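Local coordinates for AB hydrolase-1 domain-containing protein (Thermoplasma acidophilum DSM 1728, PDB 3BDI) that is of uncharacterised function but, as a member of the alpha/beta hydrolase superfamily and its ABHD14 family, probably acts as a serine hydrolase, at residues L152-K157 and V161-S166; D10-R15 and I90-K95. One frame throughout, in Å; residues are numbered along the deposited sequence. Where two conformers were deposited one is given.

Interaction 1: residues L152-K157 and V161-S166; sequences LVWGSK and VPIALS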
ATOM      1  N   LEU A 152     -10.309  -4.137  -0.738  1.00  9.20           N
ATOM      2  CA  LEU A 152      -9.666  -5.351  -0.244  1.00  9.26           C
ATOM      3  C   LEU A 152      -9.553  -6.322  -1.392  1.00  9.41           C
ATOM      4  O   LEU A 152     -10.534  -6.650  -2.061  1.00  9.08           O
ATOM      5  CB  LEU A 152     -10.528  -5.966   0.863  1.00 10.41           C
ATOM      6  CG  LEU A 152     -10.729  -5.096   2.097  1.00 12.16           C
ATOM      7  CD1 LEU A 152     -11.754  -5.684   3.049  1.00 14.09           C
ATOM      8  CD2 LEU A 152      -9.466  -4.824   2.870  1.00 12.78           C
ATOM      9  N   VAL A 153      -8.326  -6.764  -1.687  1.00 10.67           N
ATOM     10  CA  VAL A 153      -8.034  -7.684  -2.787  1.00  9.89           C
ATOM     11  C   VAL A 153      -7.463  -8.942  -2.199  1.00  8.76           C
ATOM     12  O   VAL A 153      -6.540  -8.885  -1.413  1.00  9.98           O
ATOM     13  CB  VAL A 153      -7.057  -7.074  -3.815  1.00  9.99           C
ATOM     14  CG1 VAL A 153      -6.834  -8.058  -4.951  1.00 10.56           C
ATOM     15  CG2 VAL A 153      -7.592  -5.736  -4.373  1.00 12.38           C
ATOM     16  N   TRP A 154      -7.995 -10.093  -2.601  1.00  9.71           N
ATOM     17  CA  TRP A 154      -7.474 -11.375  -2.171  1.00  9.05           C
ATOM     18  C   TRP A 154      -7.418 -12.297  -3.373  1.00 10.45           C
ATOM     19  O   TRP A 154      -8.303 -12.273  -4.219  1.00 11.86           O
ATOM     20  CB  TRP A 154      -8.399 -12.055  -1.134  1.00  9.87           C
ATOM     21  CG  TRP A 154      -7.867 -12.226   0.251  1.00 10.29           C
ATOM     22  CD1 TRP A 154      -7.254 -13.344   0.792  1.00 10.96           C
ATOM     23  CD2 TRP A 154      -7.971 -11.287   1.308  1.00 11.19           C
ATOM     24  NE1 TRP A 154      -6.971 -13.137   2.096  1.00 13.86           N
ATOM     25  CE2 TRP A 154      -7.412 -11.889   2.457  1.00 11.82           C
ATOM     26  CE3 TRP A 154      -8.486  -9.997   1.401  1.00 12.69           C
ATOM     27  CZ2 TRP A 154      -7.389 -11.223   3.701  1.00 11.19           C
ATOM     28  CZ3 TRP A 154      -8.467  -9.355   2.606  1.00 13.46           C
ATOM     29  CH2 TRP A 154      -7.915  -9.964   3.735  1.00 11.54           C
ATOM     30  N   GLY A 155      -6.428 -13.165  -3.410  1.00  8.65           N
ATOM     31  CA  GLY A 155      -6.422 -14.285  -4.338  1.00 10.90           C
ATOM     32  C   GLY A 155      -7.261 -15.446  -3.835  1.00 11.94           C
ATOM     33  O   GLY A 155      -7.255 -15.727  -2.649  1.00 11.47           O
ATOM     34  N   SER A 156      -7.932 -16.136  -4.740  1.00 11.71           N
ATOM     35  CA  SER A 156      -8.850 -17.239  -4.386  1.00 12.55           C
ATOM     36  C   SER A 156      -8.115 -18.407  -3.781  1.00 13.64           C
ATOM     37  O   SER A 156      -8.710 -19.177  -3.024  1.00 15.40           O
ATOM     38  CB  SER A 156      -9.626 -17.708  -5.615  1.00 14.33           C
ATOM     39  OG  SER A 156      -8.803 -18.326  -6.568  1.00 14.87           O
ATOM     40  N   LYS A 157      -6.822 -18.500  -4.048  1.00 12.44           N
ATOM     41  CA  LYS A 157      -5.980 -19.611  -3.560  1.00 14.49           C
ATOM     42  C   LYS A 157      -5.067 -19.183  -2.404  1.00 13.35           C
ATOM     43  O   LYS A 157      -4.080 -19.866  -2.091  1.00 17.02           O
ATOM     44  CB  LYS A 157      -5.125 -20.192  -4.709  1.00 15.14           C
ATOM     45  CG  LYS A 157      -5.927 -20.609  -5.900  1.00 17.14           C
ATOM     46  CD  LYS A 157      -5.036 -21.031  -7.066  1.00 21.71           C
ATOM     47  CE  LYS A 157      -4.710 -22.468  -7.065  1.00 31.43           C
ATOM     48  NZ  LYS A 157      -4.482 -22.923  -8.494  1.00 29.33           N
ATOM     49  N   VAL A 161      -2.783 -15.637   4.234  1.00 14.22           N
ATOM     50  CA  VAL A 161      -3.700 -14.884   5.057  1.00 15.95           C
ATOM     51  C   VAL A 161      -5.077 -15.403   4.674  1.00 18.72           C
ATOM     52  O   VAL A 161      -5.555 -15.197   3.564  1.00 16.18           O
ATOM     53  CB  VAL A 161      -3.596 -13.339   4.874  1.00 14.96           C
ATOM     54  CG1 VAL A 161      -4.650 -12.617   5.717  1.00 14.06           C
ATOM     55  CG2 VAL A 161      -2.199 -12.815   5.201  1.00 15.12           C
ATOM     56  N   PRO A 162      -5.706 -16.146   5.582  1.00 20.58           N
ATOM     57  CA  PRO A 162      -6.890 -16.888   5.227  1.00 20.89           C
ATOM     58  C   PRO A 162      -8.004 -16.082   4.552  1.00 18.68           C
ATOM     59  O   PRO A 162      -8.302 -14.981   4.965  1.00 18.07           O
ATOM     60  CB  PRO A 162      -7.417 -17.372   6.586  1.00 22.65           C
ATOM     61  CG  PRO A 162      -6.312 -17.307   7.511  1.00 26.85           C
ATOM     62  CD  PRO A 162      -5.303 -16.363   6.982  1.00 21.65           C
ATOM     63  N   ILE A 163      -8.629 -16.674   3.552  0.50 21.36           N
ATOM     64  CA  ILE A 163      -9.687 -16.011   2.810  0.50 21.60           C
ATOM     65  C   ILE A 163     -10.929 -15.739   3.691  0.50 21.35           C
ATOM     66  O   ILE A 163     -11.692 -14.820   3.415  0.50 21.19           O
ATOM     67  CB  ILE A 163     -10.008 -16.810   1.532  0.50 24.48           C
ATOM     68  CG1 ILE A 163     -10.795 -15.961   0.529  0.50 24.05           C
ATOM     69  CG2 ILE A 163     -10.722 -18.104   1.869  0.50 22.81           C
ATOM     70  CD1 ILE A 163      -9.930 -15.125  -0.368  0.50 20.83           C
ATOM     71  N   ALA A 164     -11.125 -16.519   4.761  1.00 21.86           N
ATOM     72  CA  ALA A 164     -12.154 -16.220   5.743  1.00 23.07           C
ATOM     73  C   ALA A 164     -12.034 -14.807   6.326  1.00 22.28           C
ATOM     74  O   ALA A 164     -13.045 -14.162   6.573  1.00 22.00           O
ATOM     75  CB  ALA A 164     -12.150 -17.279   6.866  1.00 25.45           C
ATOM     76  N   LEU A 165     -10.803 -14.304   6.505  1.00 17.74           N
ATOM     77  CA  LEU A 165     -10.613 -12.948   7.004  1.00 17.08           C
ATOM     78  C   LEU A 165     -11.031 -11.894   6.009  1.00 17.47           C
ATOM     79  O   LEU A 165     -11.379 -10.789   6.404  1.00 19.71           O
ATOM     80  CB  LEU A 165      -9.138 -12.700   7.406  1.00 19.02           C
ATOM     81  CG  LEU A 165      -8.649 -13.360   8.685  1.00 20.81           C
ATOM     82  CD1 LEU A 165      -7.142 -13.246   8.732  1.00 19.00           C
ATOM     83  CD2 LEU A 165      -9.295 -12.692   9.914  1.00 23.82           C
ATOM     84  N   SER A 166     -10.936 -12.209   4.710  1.00 15.80           N
ATOM     85  CA  SER A 166     -11.409 -11.293   3.683  1.00 16.41           C
ATOM     86  C   SER A 166     -12.863 -10.845   3.930  1.00 16.46           C
ATOM     87  O   SER A 166     -13.171  -9.658   3.871  1.00 14.94           O
ATOM     88  CB  SER A 166     -11.235 -11.863   2.266  1.00 17.51           C
ATOM     89  OG  SER A 166     -12.190 -12.843   1.938  1.00 15.37           O
TER
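Strand residue Trp154 and helix residue Ser166 bring the two backbones to their nearest approach, 7.1 Å between CA atoms. Trp154 carries most of the contact. Its indole NE1 donates to the carbonyl O of Val161 at 2.9 Å. The bond is nearly straight, 170° at the hydrogen. The oxygen lies in the indole plane, but the donor sits above the carbonyl plane, 39° out of it. This bond ties strand 150-155 to the backbone at Val161.

Ser166 lies over one face of the indole. Its CB stands 3.5 Å from the centre of the six-membered ring, a CH-pi contact. Ser166 OG lies 2.5 Å from Ile163 O, so short that a hydrogen bond there is doubtful. Strand 150-155, helix 163-172 and strand 177-181 form a beta-alpha-beta unit of the alpha/beta hydrolase fold. Asp158, in the loop between the segments, is the likely acid of a Ser-His-Asp triad; its OD1 accepts from Val161 N.

With CG1 anti to the backbone N (chi1 177°), Val161 turns this methyl to the benzo side of the indole, 3.7 Å from Trp154 CZ2. In one of the two deposited conformers of Ile163, the pyrrole side is met by Ile163 CD1, 3.4 Å from Trp154 CD1. That same methyl then also touches Gly155 O.

Interaction 2: residues D10-R15 and I90-K95; sequences DVNGTR and IRDYLK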
ATOM      1  N   ASP A  10      16.167  10.814   2.172  1.00 10.37           N
ATOM      2  CA  ASP A  10      16.308  10.754   3.599  1.00 10.20           C
ATOM      3  C   ASP A  10      14.974  10.911   4.240  1.00 11.85           C
ATOM      4  O   ASP A  10      14.282  11.924   4.017  1.00 12.99           O
ATOM      5  CB  ASP A  10      17.210  11.856   4.125  1.00 12.02           C
ATOM      6  CG  ASP A  10      17.415  11.741   5.659  1.00 14.39           C
ATOM      7  OD1 ASP A  10      18.100  10.796   6.069  1.00 26.88           O
ATOM      8  OD2 ASP A  10      16.874  12.552   6.386  1.00 29.77           O
ATOM      9  N   VAL A  11      14.592   9.935   5.066  1.00  9.56           N
ATOM     10  CA  VAL A  11      13.396  10.005   5.887  1.00 10.78           C
ATOM     11  C   VAL A  11      13.864  10.032   7.340  1.00 10.57           C
ATOM     12  O   VAL A  11      14.166   9.010   7.959  1.00  9.95           O
ATOM     13  CB  VAL A  11      12.400   8.853   5.587  1.00  9.95           C
ATOM     14  CG1 VAL A  11      11.106   9.073   6.398  1.00 11.43           C
ATOM     15  CG2 VAL A  11      12.110   8.793   4.074  1.00 11.99           C
ATOM     16  N   ASN A  12      13.987  11.235   7.894  1.00 10.73           N
ATOM     17  CA  ASN A  12      14.428  11.444   9.274  1.00 11.50           C
ATOM     18  C   ASN A  12      15.622  10.617   9.665  1.00  9.77           C
ATOM     19  O   ASN A  12      15.673  10.054  10.748  1.00 11.97           O
ATOM     20  CB  ASN A  12      13.273  11.275  10.257  1.00 11.13           C
ATOM     21  CG  ASN A  12      12.245  12.349  10.092  1.00 18.59           C
ATOM     22  OD1 ASN A  12      12.587  13.539  10.049  1.00 19.50           O
ATOM     23  ND2 ASN A  12      11.000  11.971   9.966  1.00 21.66           N
ATOM     24  N   GLY A  13      16.611  10.575   8.788  1.00 10.16           N
ATOM     25  CA  GLY A  13      17.886   9.946   9.112  1.00 10.24           C
ATOM     26  C   GLY A  13      18.055   8.535   8.552  1.00 12.80           C
ATOM     27  O   GLY A  13      19.133   7.956   8.649  1.00 14.76           O
ATOM     28  N   THR A  14      17.002   8.005   7.945  1.00  9.93           N
ATOM     29  CA  THR A  14      17.059   6.678   7.319  1.00  8.93           C
ATOM     30  C   THR A  14      17.093   6.837   5.818  1.00  9.01           C
ATOM     31  O   THR A  14      16.204   7.502   5.239  1.00 10.12           O
ATOM     32  CB  THR A  14      15.861   5.831   7.750  1.00 10.51           C
ATOM     33  OG1 THR A  14      15.955   5.601   9.155  1.00 10.98           O
ATOM     34  CG2 THR A  14      15.845   4.451   7.036  1.00 10.59           C
ATOM     35  N   ARG A  15      18.077   6.205   5.184  1.00  8.40           N
ATOM     36  CA  ARG A  15      18.243   6.250   3.744  1.00  8.49           C
ATOM     37  C   ARG A  15      17.326   5.260   3.015  1.00  7.98           C
ATOM     38  O   ARG A  15      17.573   4.056   3.010  1.00  9.51           O
ATOM     39  CB  ARG A  15      19.711   6.018   3.380  1.00  8.59           C
ATOM     40  CG  ARG A  15      20.090   6.215   1.919  1.00 10.25           C
ATOM     41  CD  ARG A  15      21.509   5.895   1.719  1.00 10.90           C
ATOM     42  NE  ARG A  15      22.026   6.131   0.378  1.00 12.69           N
ATOM     43  CZ  ARG A  15      22.232   5.185  -0.534  1.00 11.16           C
ATOM     44  NH1 ARG A  15      21.921   3.932  -0.334  1.00 10.35           N
ATOM     45  NH2 ARG A  15      22.762   5.553  -1.705  1.00 12.67           N
ATOM     46  N   ILE A  90       5.064   5.789   7.222  1.00  9.89           N
ATOM     47  CA  ILE A  90       4.268   6.206   6.066  1.00  9.81           C
ATOM     48  C   ILE A  90       3.950   7.709   6.093  1.00  9.32           C
ATOM     49  O   ILE A  90       4.109   8.418   5.084  1.00 11.10           O
ATOM     50  CB  ILE A  90       3.023   5.318   5.880  1.00 10.58           C
ATOM     51  CG1 ILE A  90       3.504   3.915   5.512  1.00 11.04           C
ATOM     52  CG2 ILE A  90       2.061   5.930   4.819  1.00 12.26           C
ATOM     53  CD1 ILE A  90       2.413   2.861   5.284  1.00 12.50           C
ATOM     54  N   ARG A  91       3.572   8.196   7.276  0.50 10.47           N
ATOM     55  CA  ARG A  91       3.350   9.641   7.460  0.50 11.17           C
ATOM     56  C   ARG A  91       4.596  10.450   7.095  0.50 10.79           C
ATOM     57  O   ARG A  91       4.529  11.414   6.334  0.50 12.43           O
ATOM     58  CB  ARG A  91       2.964   9.920   8.895  0.50 12.13           C
ATOM     59  CG  ARG A  91       2.629  11.375   9.144  0.50 13.07           C
ATOM     60  CD  ARG A  91       2.369  11.600  10.588  0.50 18.63           C
ATOM     61  NE  ARG A  91       3.579  11.923  11.343  0.50 23.86           N
ATOM     62  CZ  ARG A  91       4.318  11.071  12.045  0.50 21.26           C
ATOM     63  NH1 ARG A  91       4.053   9.775  12.089  0.50 34.17           N
ATOM     64  NH2 ARG A  91       5.358  11.529  12.710  0.50 28.10           N
ATOM     65  N   ASP A  92       5.732  10.040   7.654  1.00  9.90           N
ATOM     66  CA  ASP A  92       6.997  10.771   7.456  1.00 11.68           C
ATOM     67  C   ASP A  92       7.501  10.702   6.028  1.00 10.31           C
ATOM     68  O   ASP A  92       8.117  11.627   5.522  1.00 10.82           O
ATOM     69  CB  ASP A  92       8.055  10.248   8.435  1.00 11.67           C
ATOM     70  CG  ASP A  92       7.764  10.618   9.900  1.00 12.02           C
ATOM     71  OD1 ASP A  92       6.789  11.367  10.147  1.00 14.01           O
ATOM     72  OD2 ASP A  92       8.435  10.087  10.811  1.00 11.73           O
ATOM     73  N   TYR A  93       7.272   9.549   5.389  1.00 10.41           N
ATOM     74  CA  TYR A  93       7.652   9.302   3.998  1.00 11.48           C
ATOM     75  C   TYR A  93       6.844  10.182   3.043  1.00  9.57           C
ATOM     76  O   TYR A  93       7.412  10.790   2.150  1.00 10.75           O
ATOM     77  CB  TYR A  93       7.430   7.815   3.678  1.00 10.41           C
ATOM     78  CG  TYR A  93       7.624   7.474   2.224  1.00  9.58           C
ATOM     79  CD1 TYR A  93       8.868   7.470   1.638  1.00  9.18           C
ATOM     80  CD2 TYR A  93       6.503   7.219   1.419  1.00  9.78           C
ATOM     81  CE1 TYR A  93       8.999   7.158   0.321  1.00  8.44           C
ATOM     82  CE2 TYR A  93       6.626   6.893   0.106  1.00  9.84           C
ATOM     83  CZ  TYR A  93       7.886   6.897  -0.476  1.00  7.90           C
ATOM     84  OH  TYR A  93       8.041   6.597  -1.807  1.00 10.16           O
ATOM     85  N   LEU A  94       5.535  10.281   3.274  1.00 10.90           N
ATOM     86  CA  LEU A  94       4.745  11.188   2.476  1.00 11.45           C
ATOM     87  C   LEU A  94       5.211  12.638   2.673  1.00 12.30           C
ATOM     88  O   LEU A  94       5.410  13.357   1.699  1.00 12.54           O
ATOM     89  CB  LEU A  94       3.271  11.013   2.802  1.00 12.15           C
ATOM     90  CG  LEU A  94       2.599   9.695   2.387  1.00 14.01           C
ATOM     91  CD1 LEU A  94       1.158   9.673   2.886  1.00 16.41           C
ATOM     92  CD2 LEU A  94       2.653   9.509   0.859  1.00 13.66           C
ATOM     93  N   LYS A  95       5.465  13.030   3.922  1.00 14.60           N
ATOM     94  CA  LYS A  95       5.935  14.392   4.230  1.00 14.27           C
ATOM     95  C   LYS A  95       7.260  14.669   3.551  1.00 12.92           C
ATOM     96  O   LYS A  95       7.474  15.743   2.995  1.00 14.34           O
ATOM     97  CB  LYS A  95       6.070  14.585   5.740  1.00 14.84           C
ATOM     98  CG  LYS A  95       6.551  15.977   6.177  1.00 20.47           C
ATOM     99  CD  LYS A  95       6.537  16.137   7.694  1.00 23.47           C
TER
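Val11 points its side chain at helix 83-96 and meets it with both methyls. CG1 rests 3.9 Å from Asp92 CB and also approaches the backbone N of Tyr93. CG2 comes to the edge of the Tyr93 ring, 4.3 Å from Tyr93 CD1, near the ring plane. The valine therefore touches two consecutive helix residues. Its CG1 is anti to the backbone N (chi1 -175°), which sends that methyl to Asp92, while CG2 is left beside the N and faces the tyrosine.

Asn12 and Asp92 cross at about a right angle. Their amide and carboxylate planes are 86° apart. Asn12 ND2 lies 3.3 Å from Asp92 OD2. Both atoms are hydrogen-bonded to the hydroxyl of Tyr76, which joins the turn to the helix.

Residues 10-15 form the turn end of the hairpin of strands 5-11 and 14-21, at one edge of the central sheet of the alpha/beta hydrolase fold. A type I' turn runs from Val11 to Thr14. Val11 and Thr14 pair through both of their backbone bonds, Val11 N to Thr14 O and Thr14 N to Val11 O. The Asp10 carboxylate braces the turn in an Asx motif: OD2 accepts from Gly13 N at 3.1 Å, on its syn side, and OD1 takes a weaker share of the same N-H.

On the helix, in one of the two deposited conformers of Arg91, Asp92 OD1 lies 2.9 Å from Arg91 NH2. The oxygen sits over a face of the guanidinium, so this salt bridge rests on charge and not on a directed N-H. Arg91 in that conformer also pairs with Glu88. Tyr93 OH bonds to Gln18 OE1 on strand 14-21, a second polar tie between helix and hairpin.

In the fold
Interactions 1 and 2 lie on opposite sides of the chain's centre. Their centres are 31 Å apart and their nearest atoms about 14 Å apart, so they do not touch. Both reach the same eight-stranded sheet. Interaction 2 fastens the hairpin at the edge formed by strand 5-11 to a helix. Interaction 1 lies toward the other edge, beside outermost strand 177-181. Only interaction 1 adjoins the probable catalytic site. Trp154 touches the putative triad of Ser108, His186 and Asp158, and Val161 packs on His186. Bound di(hydroxyethyl)ether lies about 4 Å from the Asn12 side chain in interaction 2.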